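Local coordinates for protein PaxB (Photorhabdus luminescens, PDB 6EK4) that probably serves as one component of a two-component alpha-helical pore-forming toxin of the YaxAB type, acting with a partner subunit on membranes, at residues Q169-K172 / N173-K176; E259-N262 / Q263-D267. All coordinates share one frame; numbering follows the deposited sequence.

Two short helical stretches illustrate how two long antiparallel helices are held together from within and from across. Following the chain from its N terminus, contact 1 (169-172 with 173-176) comes first, on helix 149-193, and contact 2 (259-262 with 263-267) follows on helix 247-321. Each joins adjoining residues of one helix, so neither closes a loop, and the two stand in series without nesting or crossing. Yet their centres lie just 10 Å apart, because the intervening chain brings the second helix back along the first. Lys174 of contact 1 and Asn265 of contact 2 form a polar link between them, while Ile264 packs against Gln170 and Lys174.

Contact 1. Residues Q169-K172 / N173-K176; sequences QQEK and NKAK
Glu171 and Lys174, three residues apart on one helix, extend alongside each other in the same direction, and their charged ends meet in a salt bridge. Lys174 NZ comes to Glu171 OE1 on its syn side, at 3.1 Å and 23° out of the carboxylate plane. Bends in both chains bring the ends together: Glu171 folds at chi2 (-87°), while Lys174 turns at chi2 and again at chi3, which also carries its CE to 3.4 Å from Glu171 OE1. The ammonium has a second partner, a hydrogen bond to Asn265 of helix 247-321, so that a carboxylate oxygen and a neutral amide oxygen both hold it. Elsewhere on the stretch, the amides of Gln169 and Asn173 approach more loosely, with Gln169 NE2 3.9 Å from Asn173 ND2 and their planes 78° apart, a near-perpendicular meeting without a hydrogen bond. Underneath, the helix puts residues three and four apart on one face, giving Glu171 with Lys174 (i to i+3) and Gln169 with Asn173 (i to i+4). Asn173 N binds Gln169 O at 2.9 Å, and Lys174 N, Ala175 N and Lys176 N repeat the i to i+4 backbone pattern. Gln169, Lys172 and Asn173 are exposed, whereas Gln170 and Lys174 touch helix 247-321: both side chains reach Ile264, and Gln170 also meets Asp267 and Cys268, placing this stretch of helix 149-193 directly beside its partner.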
loop_
_atom_site.group_PDB
_atom_site.type_symbol
_atom_site.label_atom_id
_atom_site.label_comp_id
_atom_site.label_asym_id
_atom_site.label_seq_id
_atom_site.Cartn_x
_atom_site.Cartn_y
_atom_site.Cartn_z
ATOM N N GLN A 169 -15.739 15.625 -22.376
ATOM C CA GLN A 169 -16.336 16.650 -23.173
ATOM C C GLN A 169 -15.731 16.612 -24.549
ATOM O O GLN A 169 -16.426 16.663 -25.536
ATOM C CB GLN A 169 -16.121 18.002 -22.550
ATOM C CG GLN A 169 -17.285 18.929 -22.760
ATOM C CD GLN A 169 -16.843 20.351 -22.705
ATOM O OE1 GLN A 169 -15.861 20.674 -22.041
ATOM N NE2 GLN A 169 -17.544 21.214 -23.414
ATOM N N GLN A 170 -14.421 16.505 -24.617
ATOM C CA GLN A 170 -13.755 16.479 -25.922
ATOM C C GLN A 170 -14.293 15.352 -26.804
ATOM O O GLN A 170 -14.547 15.561 -27.991
ATOM C CB GLN A 170 -12.238 16.328 -25.756
ATOM C CG GLN A 170 -11.542 17.536 -25.143
ATOM C CD GLN A 170 -11.239 18.629 -26.152
ATOM O OE1 GLN A 170 -11.962 18.809 -27.134
ATOM N NE2 GLN A 170 -10.165 19.375 -25.908
ATOM N N GLU A 171 -14.456 14.164 -26.224
ATOM C CA GLU A 171 -15.007 13.010 -26.946
ATOM C C GLU A 171 -16.430 13.263 -27.450
ATOM O O GLU A 171 -16.821 12.747 -28.498
ATOM C CB GLU A 171 -15.001 11.759 -26.057
ATOM C CG GLU A 171 -13.631 11.127 -25.851
ATOM C CD GLU A 171 -13.262 10.136 -26.943
ATOM O OE1 GLU A 171 -13.323 10.503 -28.135
ATOM O OE2 GLU A 171 -12.900 8.988 -26.606
ATOM N N LYS A 172 -17.196 14.053 -26.700
ATOM C CA LYS A 172 -18.579 14.359 -27.061
ATOM C C LYS A 172 -18.641 15.409 -28.173
ATOM O O LYS A 172 -19.445 15.289 -29.101
ATOM C CB LYS A 172 -19.361 14.829 -25.830
ATOM C CG LYS A 172 -20.860 14.574 -25.913
ATOM C CD LYS A 172 -21.495 14.526 -24.530
ATOM C CE LYS A 172 -22.852 13.840 -24.556
ATOM N NZ LYS A 172 -23.321 13.504 -23.183
ATOM N N ASN A 173 -17.792 16.431 -28.074
ATOM C CA ASN A 173 -17.666 17.443 -29.126
ATOM C C ASN A 173 -17.117 16.861 -30.428
ATOM O O ASN A 173 -17.470 17.323 -31.513
ATOM C CB ASN A 173 -16.770 18.600 -28.669
ATOM C CG ASN A 173 -17.398 19.429 -27.562
ATOM O OD1 ASN A 173 -18.525 19.173 -27.135
ATOM N ND2 ASN A 173 -16.666 20.431 -27.092
ATOM N N LYS A 174 -16.252 15.854 -30.315
ATOM C CA LYS A 174 -15.718 15.158 -31.485
ATOM C C LYS A 174 -16.810 14.321 -32.147
ATOM O O LYS A 174 -16.942 14.324 -33.371
ATOM C CB LYS A 174 -14.546 14.251 -31.100
ATOM C CG LYS A 174 -13.641 13.877 -32.266
ATOM C CD LYS A 174 -13.191 12.422 -32.218
ATOM C CE LYS A 174 -12.421 12.086 -30.949
ATOM N NZ LYS A 174 -11.978 10.664 -30.934
ATOM N N ALA A 175 -17.589 13.612 -31.331
ATOM C CA ALA A 175 -18.681 12.767 -31.826
ATOM C C ALA A 175 -19.720 13.558 -32.622
ATOM O O ALA A 175 -20.285 13.042 -33.588
ATOM C CB ALA A 175 -19.348 12.035 -30.672
ATOM N N LYS A 176 -19.970 14.803 -32.217
ATOM C CA LYS A 176 -20.887 15.680 -32.946
ATOM C C LYS A 176 -20.285 16.112 -34.284
ATOM O O LYS A 176 -20.967 16.113 -35.308
ATOM C CB LYS A 176 -21.236 16.923 -32.119
ATOM C CG LYS A 176 -22.472 17.659 -32.627
ATOM C CD LYS A 176 -22.240 19.155 -32.781
ATOM C CE LYS A 176 -23.372 19.812 -33.558
ATOM N NZ LYS A 176 -23.011 21.177 -34.029
#

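Contact 2. Residues E259-N262 / Q263-D267; sequences ERIN and QINKD
From Glu259 O to Gln263 N, and then through Arg260 with Ile264, Ile261 with Asn265 and Asn262 with Lys266, four successive i to i+4 bonds of 3.0 to 3.1 Å carry the regular alpha-helical backbone through residues 259-267. Ile261 and Asn265 leave the helix together, Ile261 CG2 against the Asn265 amide, 3.7 Å from its ND2. The Asn265 CG sits anti to its carbonyl carbon (chi1 -78°), and this turns the amide back over the preceding turn, bringing ND2 to 3.2 Å from Ile261 O at an angle too poor for a hydrogen bond. Instead ND2 donates to a water at 3.1 Å, which in turn gives a weak bond to Asn262 OD1, while OD1 of Asn265 accepts from Lys174 of helix 149-193. Both ends of the amide therefore have partners, which should limit its rotation. Asn262 and Lys266 meet on the exposed surface, Asn262 ND2 lying 3.9 Å from Lys266 CE. Gln263 bends at chi2 (58°), and its NE2 reaches Asp267 OD1 one turn on, at 3.0 Å; the acceptor lies in the amide plane, but the donor arrives from above the carboxylate, 42° out of its plane. The apolar side belongs to Ile264, which is buried and touches Leu177 of helix 149-193, a residue that Ile261 also reaches. Isoleucines three apart facing helix 149-193, with most polar residues toward solvent and Asn265 bonded across the interface, make the pattern of an amphipathic helix, consistent with the long helical bundle of an alpha-pore-forming toxin component.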
loop_
_atom_site.group_PDB
_atom_site.type_symbol
_atom_site.label_atom_id
_atom_site.label_comp_id
_atom_site.label_asym_id
_atom_site.label_seq_id
_atom_site.Cartn_x
_atom_site.Cartn_y
_atom_site.Cartn_z
ATOM N N GLU A 259 -9.940 19.434 -39.701
ATOM C CA GLU A 259 -8.908 20.145 -38.944
ATOM C C GLU A 259 -9.249 20.222 -37.456
ATOM O O GLU A 259 -8.357 20.129 -36.609
ATOM C CB GLU A 259 -8.709 21.558 -39.507
ATOM C CG GLU A 259 -7.630 22.371 -38.802
ATOM C CD GLU A 259 -7.408 23.739 -39.426
ATOM O OE1 GLU A 259 -6.930 24.643 -38.708
ATOM O OE2 GLU A 259 -7.708 23.918 -40.627
ATOM N N ARG A 260 -10.532 20.394 -37.143
ATOM C CA ARG A 260 -10.976 20.520 -35.754
ATOM C C ARG A 260 -11.041 19.152 -35.071
ATOM O O ARG A 260 -10.698 19.031 -33.895
ATOM C CB ARG A 260 -12.334 21.228 -35.673
ATOM C CG ARG A 260 -12.445 22.204 -34.509
ATOM C CD ARG A 260 -13.799 22.902 -34.454
ATOM N NE ARG A 260 -14.133 23.606 -35.695
ATOM C CZ ARG A 260 -15.260 24.290 -35.895
ATOM N NH1 ARG A 260 -16.177 24.388 -34.936
ATOM N NH2 ARG A 260 -15.470 24.889 -37.064
ATOM N N ILE A 261 -11.477 18.131 -35.808
ATOM C CA ILE A 261 -11.509 16.755 -35.294
ATOM C C ILE A 261 -10.091 16.247 -35.028
ATOM O O ILE A 261 -9.834 15.625 -33.995
ATOM C CB ILE A 261 -12.243 15.796 -36.260
ATOM C CG1 ILE A 261 -13.742 16.111 -36.272
ATOM C CG2 ILE A 261 -12.032 14.340 -35.857
ATOM C CD1 ILE A 261 -14.515 15.414 -37.371
ATOM N N ASN A 262 -9.182 16.513 -35.964
ATOM C CA ASN A 262 -7.771 16.172 -35.792
ATOM C C ASN A 262 -7.157 16.880 -34.587
ATOM O O ASN A 262 -6.358 16.293 -33.859
ATOM C CB ASN A 262 -6.979 16.514 -37.058
ATOM C CG ASN A 262 -5.496 16.211 -36.922
ATOM O OD1 ASN A 262 -5.109 15.115 -36.513
ATOM N ND2 ASN A 262 -4.658 17.186 -37.263
ATOM N N GLN A 263 -7.540 18.139 -34.382
ATOM C CA GLN A 263 -7.070 18.915 -33.235
ATOM C C GLN A 263 -7.589 18.343 -31.913
ATOM O O GLN A 263 -6.868 18.338 -30.914
ATOM C CB GLN A 263 -7.486 20.385 -33.377
ATOM C CG GLN A 263 -6.950 21.311 -32.291
ATOM C CD GLN A 263 -5.434 21.315 -32.213
ATOM O OE1 GLN A 263 -4.752 21.715 -33.157
ATOM N NE2 GLN A 263 -4.901 20.872 -31.079
ATOM N N ILE A 264 -8.832 17.865 -31.910
ATOM C CA ILE A 264 -9.421 17.250 -30.717
ATOM C C ILE A 264 -8.753 15.907 -30.401
ATOM O O ILE A 264 -8.522 15.586 -29.232
ATOM C CB ILE A 264 -10.953 17.081 -30.864
ATOM C CG1 ILE A 264 -11.637 18.452 -30.830
ATOM C CG2 ILE A 264 -11.522 16.204 -29.754
ATOM C CD1 ILE A 264 -13.051 18.454 -31.370
ATOM N N ASN A 265 -8.444 15.131 -31.439
ATOM C CA ASN A 265 -7.713 13.869 -31.267
ATOM C C ASN A 265 -6.329 14.084 -30.661
ATOM O O ASN A 265 -5.899 13.308 -29.808
ATOM C CB ASN A 265 -7.585 13.116 -32.598
ATOM C CG ASN A 265 -8.858 12.385 -32.985
ATOM O OD1 ASN A 265 -9.493 11.736 -32.154
ATOM N ND2 ASN A 265 -9.229 12.475 -34.256
ATOM N N LYS A 266 -5.641 15.133 -31.107
ATOM C CA LYS A 266 -4.339 15.499 -30.547
ATOM C C LYS A 266 -4.464 15.940 -29.089
ATOM O O LYS A 266 -3.649 15.551 -28.250
ATOM C CB LYS A 266 -3.672 16.603 -31.379
ATOM C CG LYS A 266 -3.135 16.124 -32.720
ATOM C CD LYS A 266 -2.237 17.156 -33.388
ATOM C CE LYS A 266 -3.031 18.338 -33.920
ATOM N NZ LYS A 266 -2.180 19.257 -34.725
ATOM N N ASP A 267 -5.484 16.744 -28.792
ATOM C CA ASP A 267 -5.724 17.222 -27.425
ATOM C C ASP A 267 -6.115 16.088 -26.475
ATOM O O ASP A 267 -5.724 16.096 -25.306
ATOM C CB ASP A 267 -6.801 18.315 -27.409
ATOM C CG ASP A 267 -6.345 19.607 -28.078
ATOM O OD1 ASP A 267 -5.127 19.785 -28.293
ATOM O OD2 ASP A 267 -7.212 20.452 -28.387
HETATM O O HOH W 1 -7.782 13.080 -36.967
#